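Local structure of peptide ABC transporter, peptide-binding protein (Thermus thermophilus, 2D5W) at residues F479-L484 and E510-T515; G504-D509 and E536-E541; Q517-F522 and Q529-A534; Y145-Y150 and N471-G476. The protein binds oligopeptides, here a pentapeptide, and probably serves as the solute-binding component of an ABC transporter that takes up peptides. All coordinates share one frame; numbering follows the deposited sequence.

Interaction 1: F479-L484 and E510-T515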
# COMPACT_ATOMS: atom_id res chain seq x y z
N PHE A 479 -10.35 -7.35 -4.73
CA PHE A 479 -11.34 -7.69 -5.74
C PHE A 479 -12.61 -8.34 -5.24
O PHE A 479 -13.41 -8.84 -6.03
CB PHE A 479 -10.68 -8.53 -6.82
CG PHE A 479 -9.58 -7.81 -7.53
CD1 PHE A 479 -8.24 -8.05 -7.22
CD2 PHE A 479 -9.88 -6.80 -8.43
CE1 PHE A 479 -7.23 -7.29 -7.80
CE2 PHE A 479 -8.88 -6.03 -9.02
CZ PHE A 479 -7.56 -6.28 -8.70
N GLN A 480 -12.83 -8.32 -3.93
CA GLN A 480 -14.05 -8.89 -3.38
C GLN A 480 -15.13 -7.83 -3.37
O GLN A 480 -14.85 -6.65 -3.16
CB GLN A 480 -13.86 -9.33 -1.93
CG GLN A 480 -12.96 -10.51 -1.70
CD GLN A 480 -12.84 -10.81 -0.22
OE1 GLN A 480 -12.60 -9.90 0.58
NE2 GLN A 480 -12.99 -12.07 0.15
N TYR A 481 -16.37 -8.24 -3.61
CA TYR A 481 -17.47 -7.30 -3.52
C TYR A 481 -17.84 -7.34 -2.04
O TYR A 481 -18.02 -6.31 -1.39
CB TYR A 481 -18.66 -7.76 -4.36
CG TYR A 481 -19.94 -7.05 -3.98
CD1 TYR A 481 -20.12 -5.69 -4.23
CD2 TYR A 481 -20.96 -7.74 -3.32
CE1 TYR A 481 -21.28 -5.03 -3.83
CE2 TYR A 481 -22.12 -7.10 -2.91
CZ TYR A 481 -22.28 -5.75 -3.17
OH TYR A 481 -23.43 -5.11 -2.77
N LYS A 482 -17.92 -8.55 -1.49
CA LYS A 482 -18.26 -8.74 -0.09
C LYS A 482 -17.54 -9.95 0.49
O LYS A 482 -17.39 -10.98 -0.18
CB LYS A 482 -19.77 -8.94 0.05
CG LYS A 482 -20.24 -9.20 1.48
CD LYS A 482 -21.72 -9.59 1.51
CE LYS A 482 -22.60 -8.50 0.92
NZ LYS A 482 -24.03 -8.90 0.91
N ASN A 483 -17.08 -9.83 1.73
CA ASN A 483 -16.45 -10.97 2.39
C ASN A 483 -17.64 -11.68 3.02
O ASN A 483 -18.37 -11.09 3.82
CB ASN A 483 -15.46 -10.52 3.46
CG ASN A 483 -14.81 -11.69 4.17
OD1 ASN A 483 -15.49 -12.46 4.84
ND2 ASN A 483 -13.51 -11.83 4.01
N LEU A 484 -17.83 -12.94 2.66
CA LEU A 484 -18.97 -13.71 3.15
C LEU A 484 -18.92 -14.12 4.62
O LEU A 484 -19.94 -14.51 5.18
CB LEU A 484 -19.16 -14.95 2.28
CG LEU A 484 -19.33 -14.67 0.78
CD1 LEU A 484 -19.63 -15.97 0.05
CD2 LEU A 484 -20.44 -13.66 0.56
N GLU A 510 -18.76 -15.87 -7.14
CA GLU A 510 -17.96 -17.08 -6.99
C GLU A 510 -16.58 -16.72 -6.45
O GLU A 510 -16.02 -17.41 -5.60
CB GLU A 510 -17.84 -17.82 -8.32
CG GLU A 510 -17.08 -19.14 -8.23
CD GLU A 510 -17.21 -19.98 -9.49
OE1 GLU A 510 -16.89 -19.47 -10.59
OE2 GLU A 510 -17.64 -21.15 -9.38
N PHE A 511 -16.03 -15.61 -6.94
CA PHE A 511 -14.73 -15.14 -6.47
C PHE A 511 -14.82 -14.84 -4.97
O PHE A 511 -13.94 -15.21 -4.20
CB PHE A 511 -14.33 -13.86 -7.22
CG PHE A 511 -12.99 -13.31 -6.82
CD1 PHE A 511 -11.83 -13.70 -7.48
CD2 PHE A 511 -12.89 -12.39 -5.78
CE1 PHE A 511 -10.58 -13.19 -7.11
CE2 PHE A 511 -11.66 -11.87 -5.40
CZ PHE A 511 -10.51 -12.27 -6.06
N ASP A 512 -15.91 -14.18 -4.57
CA ASP A 512 -16.10 -13.85 -3.15
C ASP A 512 -16.20 -15.11 -2.30
O ASP A 512 -15.65 -15.17 -1.20
CB ASP A 512 -17.35 -13.00 -2.95
CG ASP A 512 -17.19 -11.58 -3.46
OD1 ASP A 512 -16.09 -11.23 -3.92
OD2 ASP A 512 -18.17 -10.81 -3.40
N ARG A 513 -16.89 -16.12 -2.80
CA ARG A 513 -17.05 -17.36 -2.06
C ARG A 513 -15.71 -18.07 -1.87
O ARG A 513 -15.38 -18.51 -0.77
CB ARG A 513 -18.02 -18.29 -2.79
CG ARG A 513 -18.47 -19.49 -1.96
CD ARG A 513 -19.43 -20.38 -2.74
NE ARG A 513 -20.57 -19.63 -3.27
CZ ARG A 513 -20.57 -18.98 -4.43
NH1 ARG A 513 -21.65 -18.33 -4.83
NH2 ARG A 513 -19.49 -19.00 -5.20
N LEU A 514 -14.95 -18.18 -2.95
CA LEU A 514 -13.65 -18.85 -2.91
C LEU A 514 -12.66 -18.17 -1.98
O LEU A 514 -12.03 -18.82 -1.15
CB LEU A 514 -13.06 -18.94 -4.32
CG LEU A 514 -13.78 -19.89 -5.28
CD1 LEU A 514 -13.35 -19.58 -6.71
CD2 LEU A 514 -13.48 -21.33 -4.92
N THR A 515 -12.53 -16.85 -2.11
CA THR A 515 -11.59 -16.10 -1.27
C THR A 515 -12.03 -16.03 0.19
O THR A 515 -11.19 -16.06 1.09
CB THR A 515 -11.36 -14.67 -1.83
OG1 THR A 515 -12.62 -14.00 -2.01
CG2 THR A 515 -10.62 -14.73 -3.16
O HOH W 1 -16.01 -10.06 -6.42
O HOH W 2 -11.15 -13.17 1.99
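A buried carboxylate on helix 509-518, that of Asp512, accepts backbone N-H groups of Tyr481 and Lys482 in the long loop that follows strand 463-469. Asp512 OD1 accepts from Tyr481 N at 3.0 Å, met on its syn side. Lys482 N reaches Asp512 OD2, also at 3.0 Å, from above the carboxylate plane (57° out of it), and a weak second bond runs from Tyr481 N to the same oxygen. The ring of Tyr481 lies nearly coplanar with this carboxylate and has OD2 at its edge. From the loop, Gln480, extended beyond CG, sends NE2 to Thr515 OG1 about one turn further along the helix, 2.9 Å away; that hydroxyl in turn donates to Phe511 O. Apolar contacts flank the polar ones: Phe479 CB rests 3.8 Å from Phe511 CE2, and Leu484 CD1 lies 3.6 Å from Arg513 CA. An alanine at Asp512 would probably leave the N-H groups of Tyr481 and Lys482 without this acceptor and let the loop shift against the helix. Lys482 O, another acceptor, lies 3.3 Å from Asp512 OD2, but the two amides and a water close to OD1 are likely to outweigh it and stabilise the negative charge.

Interaction 2: G504-D509 and E536-E541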
# COMPACT_ATOMS: atom_id res chain seq x y z
N GLY A 504 -12.37 -0.25 -8.28
CA GLY A 504 -12.96 -0.32 -9.61
C GLY A 504 -14.38 -0.87 -9.63
O GLY A 504 -14.99 -0.93 -10.70
N GLY A 505 -14.88 -1.29 -8.48
CA GLY A 505 -16.25 -1.79 -8.38
C GLY A 505 -16.60 -3.13 -8.99
O GLY A 505 -17.69 -3.29 -9.53
N TRP A 506 -15.71 -4.11 -8.89
CA TRP A 506 -15.98 -5.43 -9.44
C TRP A 506 -16.79 -6.30 -8.49
O TRP A 506 -16.66 -6.19 -7.27
CB TRP A 506 -14.66 -6.16 -9.74
CG TRP A 506 -14.82 -7.44 -10.53
CD1 TRP A 506 -15.45 -7.58 -11.74
CD2 TRP A 506 -14.26 -8.72 -10.21
NE1 TRP A 506 -15.30 -8.87 -12.20
CE2 TRP A 506 -14.57 -9.59 -11.28
CE3 TRP A 506 -13.51 -9.21 -9.13
CZ2 TRP A 506 -14.17 -10.93 -11.30
CZ3 TRP A 506 -13.11 -10.54 -9.15
CH2 TRP A 506 -13.44 -11.39 -10.23
N ARG A 507 -17.63 -7.15 -9.06
CA ARG A 507 -18.40 -8.09 -8.26
C ARG A 507 -18.52 -9.42 -8.97
O ARG A 507 -19.00 -9.50 -10.10
CB ARG A 507 -19.82 -7.57 -7.95
CG ARG A 507 -20.64 -8.63 -7.22
CD ARG A 507 -21.98 -8.13 -6.70
NE ARG A 507 -22.69 -9.21 -6.02
CZ ARG A 507 -23.82 -9.04 -5.34
NH1 ARG A 507 -24.39 -10.09 -4.75
NH2 ARG A 507 -24.37 -7.84 -5.24
N ASN A 508 -18.05 -10.47 -8.31
CA ASN A 508 -18.13 -11.83 -8.83
C ASN A 508 -18.38 -12.67 -7.59
O ASN A 508 -17.49 -12.85 -6.75
CB ASN A 508 -16.83 -12.24 -9.51
CG ASN A 508 -16.93 -13.62 -10.15
OD1 ASN A 508 -16.93 -14.64 -9.47
ND2 ASN A 508 -17.04 -13.65 -11.48
N ASP A 509 -19.61 -13.17 -7.46
CA ASP A 509 -19.98 -13.95 -6.29
C ASP A 509 -19.16 -15.20 -6.06
O ASP A 509 -18.89 -15.57 -4.92
CB ASP A 509 -21.48 -14.27 -6.32
CG ASP A 509 -22.34 -13.03 -6.20
OD1 ASP A 509 -21.82 -11.98 -5.76
OD2 ASP A 509 -23.54 -13.10 -6.52
N GLU A 536 -8.12 -17.92 -11.51
CA GLU A 536 -8.57 -18.34 -12.84
C GLU A 536 -9.78 -17.50 -13.25
O GLU A 536 -9.87 -17.02 -14.38
CB GLU A 536 -8.95 -19.83 -12.83
CG GLU A 536 -7.77 -20.79 -12.73
CD GLU A 536 -7.08 -21.04 -14.07
OE1 GLU A 536 -6.08 -21.78 -14.09
OE2 GLU A 536 -7.53 -20.49 -15.10
N ILE A 537 -10.72 -17.33 -12.32
CA ILE A 537 -11.91 -16.54 -12.58
C ILE A 537 -11.52 -15.08 -12.82
O ILE A 537 -12.00 -14.44 -13.75
CB ILE A 537 -12.90 -16.61 -11.40
CG1 ILE A 537 -13.46 -18.03 -11.29
CG2 ILE A 537 -14.02 -15.60 -11.57
CD1 ILE A 537 -14.26 -18.28 -10.02
N TRP A 538 -10.63 -14.58 -11.97
CA TRP A 538 -10.14 -13.20 -12.07
C TRP A 538 -9.57 -12.93 -13.46
O TRP A 538 -9.87 -11.90 -14.08
CB TRP A 538 -9.06 -12.98 -11.00
CG TRP A 538 -8.57 -11.56 -10.88
CD1 TRP A 538 -8.98 -10.62 -9.98
CD2 TRP A 538 -7.56 -10.93 -11.69
NE1 TRP A 538 -8.30 -9.44 -10.17
CE2 TRP A 538 -7.42 -9.61 -11.22
CE3 TRP A 538 -6.77 -11.36 -12.76
CZ2 TRP A 538 -6.51 -8.70 -11.78
CZ3 TRP A 538 -5.87 -10.46 -13.33
CH2 TRP A 538 -5.75 -9.15 -12.84
N ALA A 539 -8.75 -13.85 -13.96
CA ALA A 539 -8.12 -13.68 -15.27
C ALA A 539 -9.13 -13.68 -16.42
O ALA A 539 -8.91 -13.01 -17.43
CB ALA A 539 -7.07 -14.75 -15.49
N GLU A 540 -10.21 -14.43 -16.28
CA GLU A 540 -11.21 -14.45 -17.34
C GLU A 540 -11.97 -13.13 -17.41
O GLU A 540 -12.31 -12.65 -18.49
CB GLU A 540 -12.21 -15.59 -17.13
CG GLU A 540 -13.42 -15.53 -18.06
CD GLU A 540 -13.05 -15.51 -19.54
OE1 GLU A 540 -13.88 -15.08 -20.36
OE2 GLU A 540 -11.92 -15.94 -19.89
N GLU A 541 -12.21 -12.53 -16.24
CA GLU A 541 -12.97 -11.29 -16.14
C GLU A 541 -12.16 -9.99 -16.23
O GLU A 541 -12.72 -8.94 -16.56
CB GLU A 541 -13.77 -11.30 -14.84
CG GLU A 541 -14.65 -12.54 -14.67
CD GLU A 541 -16.09 -12.28 -15.06
OE1 GLU A 541 -16.34 -11.78 -16.18
OE2 GLU A 541 -16.99 -12.59 -14.24
O HOH W 3 -18.32 -10.98 -12.36
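Asn508 and Ile537 bring the two backbones nearest, yet their CA atoms remain 8.7 Å apart, a spacing that side chains and one water span. Trp506 CG stands anti to the backbone N (chi1 -170°), and the indole beyond it packs against helix 524-541. There the edge of Trp538 is directed at the face of the six-membered ring of Trp506 in an offset edge-to-face pair, with planes at 77°. The aliphatic part of Glu541 meets the same indole, its CB 3.6 Å from Trp506 CZ2, and Ile537 CG2 lies at the ring edge. An alanine in place of Trp506 would probably open a gap beside Trp538 and leave the methylene groups of Glu541 without their aromatic neighbour. Asn508 is the N-cap of helix 509-518: its OD1 accepts from Phe511 N in the first turn. This helix and helix 524-541 follow each other in the chain and pack together as a hairpin. The other end of the Asn508 amide faces helix 524-541, where ND2 makes a weak bond to Glu541 OE2 at 3.0 Å, and Ile537 CG2 sits 3.6 Å from the same ND2. A water donates to Glu541 OE2 and to Arg507 O, bridging helix and loop. The ring of Trp506 also meets Phe511 edge-to-face.

Interaction 3: Q517-F522 and Q529-A534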
# COMPACT_ATOMS: atom_id res chain seq x y z
N GLN A 517 -13.62 -18.31 1.76
CA GLN A 517 -13.34 -19.61 2.36
C GLN A 517 -11.84 -19.80 2.52
O GLN A 517 -11.36 -20.31 3.53
CB GLN A 517 -13.90 -20.74 1.49
CG GLN A 517 -13.77 -22.10 2.16
CD GLN A 517 -14.20 -23.24 1.27
OE1 GLN A 517 -15.20 -23.16 0.56
NE2 GLN A 517 -13.44 -24.33 1.31
N ALA A 518 -11.09 -19.38 1.50
CA ALA A 518 -9.64 -19.54 1.51
C ALA A 518 -8.94 -18.92 2.71
O ALA A 518 -8.01 -19.51 3.25
CB ALA A 518 -9.05 -18.97 0.23
N VAL A 519 -9.38 -17.74 3.14
CA VAL A 519 -8.74 -17.10 4.28
C VAL A 519 -8.98 -17.84 5.58
O VAL A 519 -8.27 -17.62 6.56
CB VAL A 519 -9.18 -15.62 4.43
CG1 VAL A 519 -8.73 -14.81 3.22
CG2 VAL A 519 -10.68 -15.52 4.62
N LEU A 520 -9.98 -18.72 5.59
CA LEU A 520 -10.31 -19.52 6.77
C LEU A 520 -9.58 -20.86 6.72
O LEU A 520 -9.65 -21.65 7.67
CB LEU A 520 -11.81 -19.79 6.83
CG LEU A 520 -12.77 -18.62 7.00
CD1 LEU A 520 -14.19 -19.09 6.75
CD2 LEU A 520 -12.63 -18.03 8.40
N GLU A 521 -8.90 -21.12 5.61
CA GLU A 521 -8.19 -22.38 5.45
C GLU A 521 -6.79 -22.32 6.02
O GLU A 521 -5.91 -21.65 5.48
CB GLU A 521 -8.11 -22.76 3.97
CG GLU A 521 -7.46 -24.12 3.74
CD GLU A 521 -8.16 -25.22 4.52
OE1 GLU A 521 -9.31 -25.56 4.15
OE2 GLU A 521 -7.58 -25.73 5.50
N PHE A 522 -6.57 -23.02 7.13
CA PHE A 522 -5.25 -23.02 7.75
C PHE A 522 -4.29 -24.01 7.12
O PHE A 522 -3.10 -24.03 7.46
CB PHE A 522 -5.37 -23.23 9.26
CG PHE A 522 -5.83 -22.00 9.99
CD1 PHE A 522 -7.15 -21.57 9.90
CD2 PHE A 522 -4.92 -21.22 10.70
CE1 PHE A 522 -7.56 -20.39 10.52
CE2 PHE A 522 -5.32 -20.04 11.32
CZ PHE A 522 -6.64 -19.62 11.23
N GLN A 529 -5.10 -23.97 -3.35
CA GLN A 529 -6.04 -24.48 -4.36
C GLN A 529 -7.20 -23.51 -4.56
O GLN A 529 -7.60 -23.24 -5.69
CB GLN A 529 -6.59 -25.85 -3.95
CG GLN A 529 -5.52 -26.91 -3.72
CD GLN A 529 -6.12 -28.27 -3.38
OE1 GLN A 529 -7.10 -28.36 -2.64
NE2 GLN A 529 -5.51 -29.32 -3.91
N LEU A 530 -7.75 -23.00 -3.47
CA LEU A 530 -8.87 -22.07 -3.54
C LEU A 530 -8.45 -20.76 -4.19
O LEU A 530 -9.17 -20.22 -5.04
CB LEU A 530 -9.45 -21.84 -2.15
CG LEU A 530 -10.11 -23.08 -1.53
CD1 LEU A 530 -10.38 -22.85 -0.06
CD2 LEU A 530 -11.39 -23.39 -2.28
N PHE A 531 -7.30 -20.23 -3.79
CA PHE A 531 -6.81 -18.99 -4.37
C PHE A 531 -6.49 -19.16 -5.86
O PHE A 531 -6.63 -18.22 -6.64
CB PHE A 531 -5.57 -18.49 -3.62
CG PHE A 531 -5.88 -17.51 -2.53
CD1 PHE A 531 -6.18 -16.18 -2.83
CD2 PHE A 531 -5.88 -17.91 -1.19
CE1 PHE A 531 -6.47 -15.27 -1.82
CE2 PHE A 531 -6.17 -17.00 -0.17
CZ PHE A 531 -6.46 -15.67 -0.49
N TRP A 532 -6.06 -20.36 -6.25
CA TRP A 532 -5.75 -20.61 -7.65
C TRP A 532 -7.02 -20.57 -8.48
O TRP A 532 -7.04 -20.02 -9.58
CB TRP A 532 -5.04 -21.96 -7.81
CG TRP A 532 -3.55 -21.86 -7.64
CD1 TRP A 532 -2.88 -20.96 -6.85
CD2 TRP A 532 -2.55 -22.67 -8.26
NE1 TRP A 532 -1.52 -21.16 -6.95
CE2 TRP A 532 -1.30 -22.20 -7.81
CE3 TRP A 532 -2.59 -23.74 -9.17
CZ2 TRP A 532 -0.09 -22.78 -8.23
CZ3 TRP A 532 -1.39 -24.31 -9.58
CH2 TRP A 532 -0.16 -23.82 -9.12
N ARG A 533 -8.10 -21.13 -7.94
CA ARG A 533 -9.38 -21.12 -8.65
C ARG A 533 -9.87 -19.68 -8.75
O ARG A 533 -10.41 -19.27 -9.78
CB ARG A 533 -10.40 -22.00 -7.92
CG ARG A 533 -9.85 -23.36 -7.51
CD ARG A 533 -8.97 -23.97 -8.60
NE ARG A 533 -8.02 -24.93 -8.05
CZ ARG A 533 -7.00 -25.44 -8.74
NH1 ARG A 533 -6.18 -26.31 -8.16
NH2 ARG A 533 -6.79 -25.07 -9.99
N ALA A 534 -9.69 -18.91 -7.68
CA ALA A 534 -10.11 -17.51 -7.68
C ALA A 534 -9.35 -16.73 -8.75
O ALA A 534 -9.92 -15.88 -9.44
CB ALA A 534 -9.89 -16.89 -6.31
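The ring of Phe531 is approached obliquely by two side chains, those of Ala518 and Val519 of the 517-522 segment. Ala518 CB comes within 3.5 Å of Phe531 CE2 and lies almost as near to CD2, whereas Val519 CG1 stands 4.4 Å from CZ. Phe531 CG is off the usual staggered position (chi1 -94°), and the CD2-CE2 side of the ring is the part that meets Ala518 CB. Leu530 carries the other half of the contact. Its CB meets Ala518 CB at 3.7 Å; its CG is anti to the carbonyl carbon (chi1 -67°), and beyond it CD1 lies 3.7 Å from Ala518 CA. The same methyl touches the amide end of Gln517, whose extended chain runs at about a right angle to Leu530 and brings NE2 to 3.7 Å from CD1. This is the closed end of a helical hairpin formed by helices 509-518 and 524-541. A type I beta turn from Ala518 to Glu521, with Glu521 N bonded to Ala518 O, starts the connection; Glu521 OE2 then accepts from Asp523 N, and Glu521 O from Arg527 NH2. Farther from the turn, Leu530 packs on Leu514, and Ala534 on Phe511 and Thr515. At Ala518 and Leu530 the CA atoms are 5.7 Å apart, a close approach that the small alanine permits. The two segments are thus held together by apolar contact and fit of shape, not by hydrogen bonds.

Interaction 4: Y145-Y150 and N471-G476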
# COMPACT_ATOMS: atom_id res chain seq x y z
N TYR A 145 -8.46 -15.79 10.71
CA TYR A 145 -7.96 -16.00 9.36
C TYR A 145 -6.53 -16.51 9.47
O TYR A 145 -5.85 -16.28 10.47
CB TYR A 145 -7.98 -14.70 8.55
CG TYR A 145 -9.36 -14.24 8.12
CD1 TYR A 145 -9.52 -13.11 7.31
CD2 TYR A 145 -10.52 -14.92 8.51
CE1 TYR A 145 -10.78 -12.68 6.91
CE2 TYR A 145 -11.78 -14.49 8.12
CZ TYR A 145 -11.90 -13.37 7.32
OH TYR A 145 -13.16 -12.96 6.93
N TYR A 146 -6.06 -17.19 8.43
CA TYR A 146 -4.73 -17.78 8.43
C TYR A 146 -3.57 -16.81 8.66
O TYR A 146 -2.50 -17.23 9.12
CB TYR A 146 -4.49 -18.54 7.12
CG TYR A 146 -4.11 -17.66 5.94
CD1 TYR A 146 -2.78 -17.49 5.58
CD2 TYR A 146 -5.09 -17.00 5.20
CE1 TYR A 146 -2.42 -16.68 4.51
CE2 TYR A 146 -4.74 -16.19 4.12
CZ TYR A 146 -3.40 -16.03 3.78
OH TYR A 146 -3.05 -15.22 2.73
N TYR A 147 -3.78 -15.54 8.37
CA TYR A 147 -2.73 -14.53 8.51
C TYR A 147 -2.80 -13.62 9.72
O TYR A 147 -2.01 -12.68 9.84
CB TYR A 147 -2.69 -13.67 7.24
CG TYR A 147 -3.98 -12.94 6.91
CD1 TYR A 147 -4.61 -12.11 7.85
CD2 TYR A 147 -4.54 -13.02 5.64
CE1 TYR A 147 -5.75 -11.38 7.51
CE2 TYR A 147 -5.68 -12.29 5.30
CZ TYR A 147 -6.28 -11.47 6.23
OH TYR A 147 -7.39 -10.73 5.90
N ASP A 148 -3.72 -13.88 10.64
CA ASP A 148 -3.87 -13.00 11.80
C ASP A 148 -2.66 -12.84 12.72
O ASP A 148 -2.54 -11.83 13.41
CB ASP A 148 -5.11 -13.41 12.60
CG ASP A 148 -6.41 -13.06 11.88
OD1 ASP A 148 -7.45 -13.64 12.22
OD2 ASP A 148 -6.38 -12.19 10.99
N THR A 149 -1.75 -13.82 12.73
CA THR A 149 -0.57 -13.71 13.58
C THR A 149 0.60 -13.05 12.85
O THR A 149 1.65 -12.81 13.44
CB THR A 149 -0.09 -15.09 14.10
OG1 THR A 149 0.29 -15.91 12.99
CG2 THR A 149 -1.19 -15.77 14.90
N TYR A 150 0.42 -12.77 11.56
CA TYR A 150 1.47 -12.15 10.75
C TYR A 150 1.73 -10.69 11.13
O TYR A 150 0.83 -9.86 11.07
CB TYR A 150 1.10 -12.19 9.26
CG TYR A 150 0.99 -13.56 8.62
CD1 TYR A 150 0.74 -13.67 7.26
CD2 TYR A 150 1.11 -14.73 9.37
CE1 TYR A 150 0.61 -14.91 6.64
CE2 TYR A 150 0.98 -15.99 8.76
CZ TYR A 150 0.73 -16.06 7.40
OH TYR A 150 0.59 -17.28 6.77
N ASN A 471 1.39 -7.11 1.54
CA ASN A 471 2.06 -7.83 2.62
C ASN A 471 1.58 -9.28 2.49
O ASN A 471 0.91 -9.63 1.51
CB ASN A 471 1.71 -7.25 4.00
CG ASN A 471 0.22 -7.18 4.24
OD1 ASN A 471 -0.55 -8.00 3.74
ND2 ASN A 471 -0.20 -6.21 5.04
N LEU A 472 1.92 -10.12 3.46
CA LEU A 472 1.54 -11.53 3.41
C LEU A 472 0.10 -11.82 3.83
O LEU A 472 -0.33 -12.98 3.83
CB LEU A 472 2.51 -12.36 4.24
CG LEU A 472 3.84 -12.65 3.54
CD1 LEU A 472 4.87 -13.16 4.54
CD2 LEU A 472 3.61 -13.66 2.42
N GLN A 473 -0.65 -10.79 4.20
CA GLN A 473 -2.04 -10.99 4.60
C GLN A 473 -2.93 -10.91 3.37
O GLN A 473 -3.80 -10.04 3.27
CB GLN A 473 -2.44 -9.94 5.64
CG GLN A 473 -1.58 -9.97 6.90
CD GLN A 473 -2.17 -9.15 8.02
OE1 GLN A 473 -2.59 -8.01 7.81
NE2 GLN A 473 -2.20 -9.71 9.22
N GLU A 474 -2.71 -11.83 2.44
CA GLU A 474 -3.47 -11.87 1.20
C GLU A 474 -4.85 -12.50 1.39
O GLU A 474 -4.97 -13.64 1.85
CB GLU A 474 -2.69 -12.64 0.13
CG GLU A 474 -3.37 -12.72 -1.23
CD GLU A 474 -3.64 -11.35 -1.85
OE1 GLU A 474 -2.69 -10.55 -1.96
OE2 GLU A 474 -4.80 -11.08 -2.22
N ASP A 475 -5.89 -11.76 1.03
CA ASP A 475 -7.26 -12.23 1.15
C ASP A 475 -8.09 -11.97 -0.11
O ASP A 475 -9.28 -12.25 -0.14
CB ASP A 475 -7.95 -11.56 2.34
CG ASP A 475 -7.67 -10.07 2.41
OD1 ASP A 475 -7.54 -9.44 1.35
OD2 ASP A 475 -7.59 -9.53 3.53
N GLY A 476 -7.45 -11.43 -1.14
CA GLY A 476 -8.15 -11.12 -2.37
C GLY A 476 -9.15 -9.99 -2.20
O GLY A 476 -9.96 -9.73 -3.09
O HOH W 4 -0.37 -14.85 1.95
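Two loops built from tight turns meet where Tyr147 lies against Gln473. Overlapping type I beta turns, Tyr145 to Asp148 and Tyr147 to Tyr150, face a segment with an Asx turn at Asn471 and an inverse gamma turn centred on Gln473. Gln473 CB sits over one face of the Tyr147 ring in a CH-pi contact, 3.6 Å from its centroid, and Tyr145 CB lies on the opposite face. Beyond CG the glutamine is extended, and its NE2 donates to Tyr147 O at 3.0 Å from above the carbonyl plane; Tyr150 N reaches that oxygen from the other face, so two donors grip it. Tyr147 OH donates to the anti lone pair of Asp475 OD2 at 2.7 Å, while Asp475 OD1 is hydrogen-bonded to Ser477 OG. Tyr146 OH gives its proton to Glu474 O, 2.6 Å away in the carbonyl plane and on a lone pair. A water donating to Tyr146 OH and Leu472 O adds a second bridge. Tyr150 CD1 packs 3.7 Å from Leu472 CB. Around the contact, Val519, in the turn from Ala518 to Glu521, bonds through its backbone to Tyr146, Phe531 of helix 524-541 touches Glu474, and Asp148 and Thr149 rest on Leu81 of strand 78-86.

In the fold
From the N terminus, the first segment met is 145-150, after strand 136-141; interaction 4 joins it to 471-476, just past strand 463-469, and so closes a loop of 320 residues. The other three contacts follow in the next 70 residues. Interaction 1 closes the loop between 479-484 and helix 509-518, bringing the helix back onto that segment. Interaction 2 opens at 504-509 before interaction 1 has closed, so the two cross, and it ends on helix 524-541. Interaction 3, the shortest link, lies wholly within the span of interaction 2 and joins the two helices near their connection. Interaction 1 touches all three others and interaction 3 touches 4, whereas interactions 2 and 4 do not meet.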